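Local coordinates for protein extracellular invertase (Aspergillus kawachii, PDB 5XH9) that probably hydrolyses sucrose by releasing its terminal fructose, as a secreted family 32 glycoside hydrolase of the invertase type, at residues S428-T433 / F447-S452; K454-S459 / F477-S482. All coordinates share one frame; numbering follows the deposited sequence.

Contact 1: residues S428-T433 / F447-S452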
loop_
_atom_site.group_PDB
_atom_site.type_symbol
_atom_site.label_atom_id
_atom_site.label_comp_id
_atom_site.label_asym_id
_atom_site.label_seq_id
_atom_site.Cartn_x
_atom_site.Cartn_y
_atom_site.Cartn_z
ATOM N N SER A 428 -4.949 42.826 27.390
ATOM C CA SER A 428 -6.036 43.762 27.101
ATOM C C SER A 428 -6.714 44.357 28.339
ATOM O O SER A 428 -7.054 45.546 28.338
ATOM C CB SER A 428 -7.083 43.136 26.139
ATOM O OG SER A 428 -7.640 41.922 26.624
ATOM N N GLY A 429 -6.867 43.571 29.399
ATOM C CA GLY A 429 -7.693 44.000 30.543
ATOM C C GLY A 429 -7.150 45.023 31.556
ATOM O O GLY A 429 -6.597 46.085 31.196
ATOM N N THR A 430 -7.372 44.699 32.836
ATOM C CA THR A 430 -6.811 45.419 33.985
ATOM C C THR A 430 -5.294 45.326 33.941
ATOM O O THR A 430 -4.742 44.323 33.480
ATOM C CB THR A 430 -7.254 44.789 35.340
ATOM O OG1 THR A 430 -8.663 44.527 35.330
ATOM C CG2 THR A 430 -6.891 45.694 36.541
ATOM N N SER A 431 -4.633 46.361 34.442
ATOM C CA SER A 431 -3.199 46.477 34.313
ATOM C C SER A 431 -2.635 47.304 35.466
ATOM O O SER A 431 -2.999 48.459 35.600
ATOM C CB SER A 431 -2.914 47.151 32.977
ATOM O OG SER A 431 -1.539 47.363 32.830
ATOM N N PHE A 432 -1.768 46.718 36.293
ATOM C CA PHE A 432 -1.103 47.460 37.387
ATOM C C PHE A 432 0.371 47.115 37.505
ATOM O O PHE A 432 0.816 46.111 36.966
ATOM C CB PHE A 432 -1.796 47.237 38.736
ATOM C CG PHE A 432 -1.926 45.793 39.129
ATOM C CD1 PHE A 432 -3.023 45.039 38.722
ATOM C CD2 PHE A 432 -0.968 45.187 39.936
ATOM C CE1 PHE A 432 -3.150 43.710 39.097
ATOM C CE2 PHE A 432 -1.086 43.857 40.307
ATOM C CZ PHE A 432 -2.182 43.119 39.887
ATOM N N THR A 433 1.118 47.954 38.226
ATOM C CA THR A 433 2.563 47.797 38.351
ATOM C C THR A 433 2.987 47.667 39.820
ATOM O O THR A 433 2.432 48.305 40.700
ATOM C CB THR A 433 3.318 48.968 37.686
ATOM O OG1 THR A 433 3.177 50.118 38.508
ATOM C CG2 THR A 433 2.764 49.293 36.279
ATOM N N PHE A 447 3.967 41.040 46.890
ATOM C CA PHE A 447 3.613 42.216 46.105
ATOM C C PHE A 447 2.576 42.963 46.925
ATOM O O PHE A 447 1.848 42.343 47.707
ATOM C CB PHE A 447 2.985 41.827 44.758
ATOM C CG PHE A 447 3.975 41.451 43.667
ATOM C CD1 PHE A 447 5.226 40.899 43.944
ATOM C CD2 PHE A 447 3.603 41.605 42.325
ATOM C CE1 PHE A 447 6.092 40.558 42.914
ATOM C CE2 PHE A 447 4.463 41.255 41.300
ATOM C CZ PHE A 447 5.711 40.737 41.597
ATOM N N LYS A 448 2.508 44.279 46.746
ATOM C CA LYS A 448 1.484 45.099 47.408
ATOM C C LYS A 448 0.101 44.758 46.882
ATOM O O LYS A 448 -0.865 44.745 47.659
ATOM C CB LYS A 448 1.776 46.605 47.270
ATOM C CG LYS A 448 2.918 47.063 48.189
ATOM C CD LYS A 448 3.579 48.361 47.733
ATOM C CE LYS A 448 4.549 48.122 46.574
ATOM N NZ LYS A 448 5.106 49.369 45.976
ATOM N N ARG A 449 0.017 44.484 45.576
ATOM C CA ARG A 449 -1.201 43.968 44.946
ATOM C C ARG A 449 -0.920 42.742 44.063
ATOM O O ARG A 449 0.029 42.730 43.266
ATOM C CB ARG A 449 -1.872 45.044 44.110
ATOM C CG ARG A 449 -3.246 44.631 43.591
ATOM C CD ARG A 449 -3.793 45.692 42.655
ATOM N NE ARG A 449 -4.967 45.229 41.913
ATOM C CZ ARG A 449 -5.544 45.896 40.913
ATOM N NH1 ARG A 449 -5.060 47.073 40.503
ATOM N NH2 ARG A 449 -6.603 45.381 40.301
ATOM N N SER A 450 -1.763 41.729 44.230
ATOM C CA SER A 450 -1.740 40.518 43.428
ATOM C C SER A 450 -3.023 40.426 42.597
ATOM O O SER A 450 -4.027 41.060 42.944
ATOM C CB SER A 450 -1.640 39.309 44.335
ATOM O OG SER A 450 -0.333 39.205 44.844
ATOM N N PRO A 451 -2.998 39.634 41.498
ATOM C CA PRO A 451 -4.230 39.403 40.743
ATOM C C PRO A 451 -5.240 38.622 41.579
ATOM O O PRO A 451 -4.845 37.828 42.428
ATOM C CB PRO A 451 -3.769 38.582 39.531
ATOM C CG PRO A 451 -2.461 37.991 39.915
ATOM C CD PRO A 451 -1.850 38.885 40.944
ATOM N N SER A 452 -6.521 38.893 41.365
ATOM C CA SER A 452 -7.587 38.251 42.128
ATOM C C SER A 452 -8.039 36.890 41.565
ATOM O O SER A 452 -8.859 36.204 42.198
ATOM C CB SER A 452 -8.788 39.191 42.217
ATOM O OG SER A 452 -9.285 39.510 40.928
#
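Arg449 lays its side chain across one face of the Phe432 ring at an edge of the C-terminal beta-sandwich characteristic of family 32 glycoside hydrolases. Phe432 lies on strand 430-439, Arg449 in the loop between strands 444-446 and 455-463. With CG anti to the backbone N and the chain extended as far as NE, the arginine runs over the ring from one side to the other. Its CB starts near the rim, 4.1 Å from Phe432 CE2, and CG passes above the CE2 and CZ side. CD then sits squarely over the middle, 3.8 Å from the ring centroid and only 4° off the normal, a CH-pi contact. NE continues above CD1 and CE1, and the guanidinium is stacked on the ring with the planes 16° apart. Arg449 CZ lies 4.0 Å from the centroid but 35° off the normal, so the cation-pi component is off-centre and the methylene takes the middle of the face. NH1 overhangs the rim just outside the ring, 3.4 Å from Phe432 CD1. The far end of the ring meets the backbone of the same loop: CE2 approaches Arg449 O, while Pro451 N lies at the ring edge, near its plane. Beyond the ring, the guanidinium is met obliquely by a methyl group, Arg449 NH2 standing 3.8 Å from Thr430 CG2.

Contact 2: residues K454-S459 / F477-S482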
loop_
_atom_site.group_PDB
_atom_site.type_symbol
_atom_site.label_atom_id
_atom_site.label_comp_id
_atom_site.label_asym_id
_atom_site.label_seq_id
_atom_site.Cartn_x
_atom_site.Cartn_y
_atom_site.Cartn_z
ATOM N N LYS A 454 -6.759 33.332 38.709
ATOM C CA LYS A 454 -5.612 32.593 38.184
ATOM C C LYS A 454 -5.425 32.763 36.655
ATOM O O LYS A 454 -5.159 31.805 35.927
ATOM C CB LYS A 454 -5.743 31.121 38.574
ATOM C CG LYS A 454 -5.784 30.884 40.073
ATOM C CD LYS A 454 -6.032 29.413 40.373
ATOM C CE LYS A 454 -6.194 29.189 41.855
ATOM N NZ LYS A 454 -6.636 27.796 42.133
ATOM N N PHE A 455 -5.548 33.999 36.189
ATOM C CA PHE A 455 -5.541 34.339 34.788
ATOM C C PHE A 455 -4.778 35.658 34.655
ATOM O O PHE A 455 -5.338 36.735 34.862
ATOM C CB PHE A 455 -6.980 34.501 34.267
ATOM C CG PHE A 455 -7.804 33.241 34.303
ATOM C CD1 PHE A 455 -7.818 32.365 33.215
ATOM C CD2 PHE A 455 -8.578 32.929 35.415
ATOM C CE1 PHE A 455 -8.594 31.202 33.239
ATOM C CE2 PHE A 455 -9.352 31.769 35.454
ATOM C CZ PHE A 455 -9.357 30.894 34.369
ATOM N N PHE A 456 -3.491 35.592 34.335
ATOM C CA PHE A 456 -2.679 36.815 34.282
ATOM C C PHE A 456 -1.396 36.683 33.477
ATOM O O PHE A 456 -0.918 35.574 33.233
ATOM C CB PHE A 456 -2.320 37.283 35.701
ATOM C CG PHE A 456 -1.408 36.338 36.454
ATOM C CD1 PHE A 456 -0.027 36.448 36.354
ATOM C CD2 PHE A 456 -1.929 35.349 37.274
ATOM C CE1 PHE A 456 0.810 35.589 37.055
ATOM C CE2 PHE A 456 -1.098 34.477 37.963
ATOM C CZ PHE A 456 0.269 34.600 37.862
ATOM N N VAL A 457 -0.842 37.838 33.108
ATOM C CA VAL A 457 0.514 37.947 32.586
ATOM C C VAL A 457 1.364 38.763 33.558
ATOM O O VAL A 457 0.943 39.833 33.986
ATOM C CB VAL A 457 0.555 38.670 31.214
ATOM C CG1 VAL A 457 1.976 38.701 30.684
ATOM C CG2 VAL A 457 -0.385 38.000 30.202
ATOM N N LEU A 458 2.570 38.276 33.856
ATOM C CA LEU A 458 3.543 38.988 34.654
ATOM C C LEU A 458 4.794 39.188 33.809
ATOM O O LEU A 458 5.343 38.202 33.313
ATOM C CB LEU A 458 3.881 38.162 35.889
ATOM C CG LEU A 458 4.937 38.727 36.847
ATOM C CD1 LEU A 458 4.623 38.370 38.285
ATOM C CD2 LEU A 458 6.329 38.237 36.517
ATOM N N SER A 459 5.239 40.438 33.666
ATOM C CA SER A 459 6.464 40.796 32.931
ATOM C C SER A 459 7.412 41.545 33.879
ATOM O O SER A 459 6.991 42.457 34.595
ATOM C CB SER A 459 6.184 41.708 31.707
ATOM O OG SER A 459 4.880 41.520 31.186
ATOM N N PHE A 477 10.120 34.633 41.010
ATOM C CA PHE A 477 8.834 34.949 41.616
ATOM C C PHE A 477 8.154 33.707 42.176
ATOM O O PHE A 477 8.330 32.603 41.677
ATOM C CB PHE A 477 7.891 35.630 40.606
ATOM C CG PHE A 477 8.423 36.905 40.033
ATOM C CD1 PHE A 477 9.192 36.892 38.878
ATOM C CD2 PHE A 477 8.157 38.125 40.641
ATOM C CE1 PHE A 477 9.693 38.068 38.342
ATOM C CE2 PHE A 477 8.660 39.303 40.107
ATOM C CZ PHE A 477 9.425 39.277 38.958
ATOM N N GLN A 478 7.394 33.917 43.243
ATOM C CA GLN A 478 6.482 32.941 43.770
ATOM C C GLN A 478 5.111 33.402 43.320
ATOM O O GLN A 478 4.746 34.564 43.535
ATOM C CB GLN A 478 6.543 32.863 45.289
ATOM C CG GLN A 478 5.861 31.622 45.817
ATOM C CD GLN A 478 5.877 31.496 47.329
ATOM O OE1 GLN A 478 5.126 32.178 48.024
ATOM N NE2 GLN A 478 6.684 30.582 47.830
ATOM N N ILE A 479 4.375 32.487 42.684
ATOM C CA ILE A 479 3.039 32.743 42.150
ATOM C C ILE A 479 2.055 31.687 42.644
ATOM O O ILE A 479 2.443 30.660 43.222
ATOM C CB ILE A 479 3.041 32.773 40.587
ATOM C CG1 ILE A 479 3.339 31.389 39.976
ATOM C CG2 ILE A 479 4.039 33.810 40.089
ATOM C CD1 ILE A 479 3.313 31.367 38.454
ATOM N N LEU A 480 0.784 31.947 42.372
ATOM C CA LEU A 480 -0.317 31.055 42.726
ATOM C C LEU A 480 -0.207 30.582 44.184
ATOM O O LEU A 480 -0.295 29.390 44.483
ATOM C CB LEU A 480 -0.390 29.889 41.749
ATOM C CG LEU A 480 -0.640 30.268 40.279
ATOM C CD1 LEU A 480 -0.376 29.071 39.363
ATOM C CD2 LEU A 480 -2.057 30.772 40.057
ATOM N N SER A 481 0.012 31.540 45.082
ATOM C CA SER A 481 0.303 31.204 46.474
ATOM C C SER A 481 -0.794 31.627 47.442
ATOM O O SER A 481 -1.536 32.609 47.233
ATOM C CB SER A 481 1.687 31.727 46.928
ATOM O OG SER A 481 1.649 33.094 47.251
ATOM N N SER A 482 -0.886 30.829 48.491
ATOM C CA SER A 482 -1.787 31.051 49.599
ATOM C C SER A 482 -1.162 30.283 50.756
ATOM O O SER A 482 0.009 29.883 50.674
ATOM C CB SER A 482 -3.186 30.516 49.253
ATOM O OG SER A 482 -3.149 29.110 49.043
#
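Leu458 and Phe477 meet with the leucine methyl CD2 over one face of the aromatic ring, in the packed interior between the two layers of the beta-sandwich. The CD2 carbon lies 4.0 Å from the Phe477 centroid and 15° off the ring normal; its position is displaced toward the rim, where CE1 is the nearest ring atom at 3.8 Å. Leu458 CG, anti to the backbone N (chi1 178°), carries the branch toward the ring, and chi2 brings CD2 over it. The same Phe477 ring also meets Phe587 edge-to-face.

Phe456 is turned differently. It presents its edge to the opposing segment, with Ile479 CB and Leu480 CD2 both near the ring plane, and Phe456 CZ stands 4.3 Å from Ile479 CB. Farther along, the side chains of Lys454 and Leu480 cross at about a right angle, bringing Lys454 CG to 3.7 Å from Leu480 CD2. Here the 477-482 segment turns a corner: Leu480 and Ser481 both face Asn574 in a G1 beta bulge, and Leu480 has the positive phi of its first position. The segments run nearly antiparallel, with end-to-end directions 164° apart, yet belong to different sheets and join through side chains. Carbon meets carbon throughout, which implies dispersion and hydrophobic burial as the source of cohesion; the lysine contributes its methylenes, while NZ is hydrogen-bonded to Ser567 OG and Tyr569 O.

Overall arrangement
From the N terminus, the chain enters contact 1 at 428-433, crosses to the other layer in strand 444-446, and closes the first loop at 447-452. Contact 2 opens almost at once at 454-459, back in the sheet of strands 430-439 and 455-463, and closes when strand 474-481 returns to the sheet that holds strand 444-446. The two closures are therefore in series, neither nested nor crossed. Their centres lie about 10 Å apart, and they touch directly: Phe447 CZ is 3.6 Å from Phe477 CE2, and Pro451 CG is 3.8 Å from Phe456 CD2. Contact 1 packs the connecting loop against strand 430-439 at the surface; contact 2 joins the sheets inside.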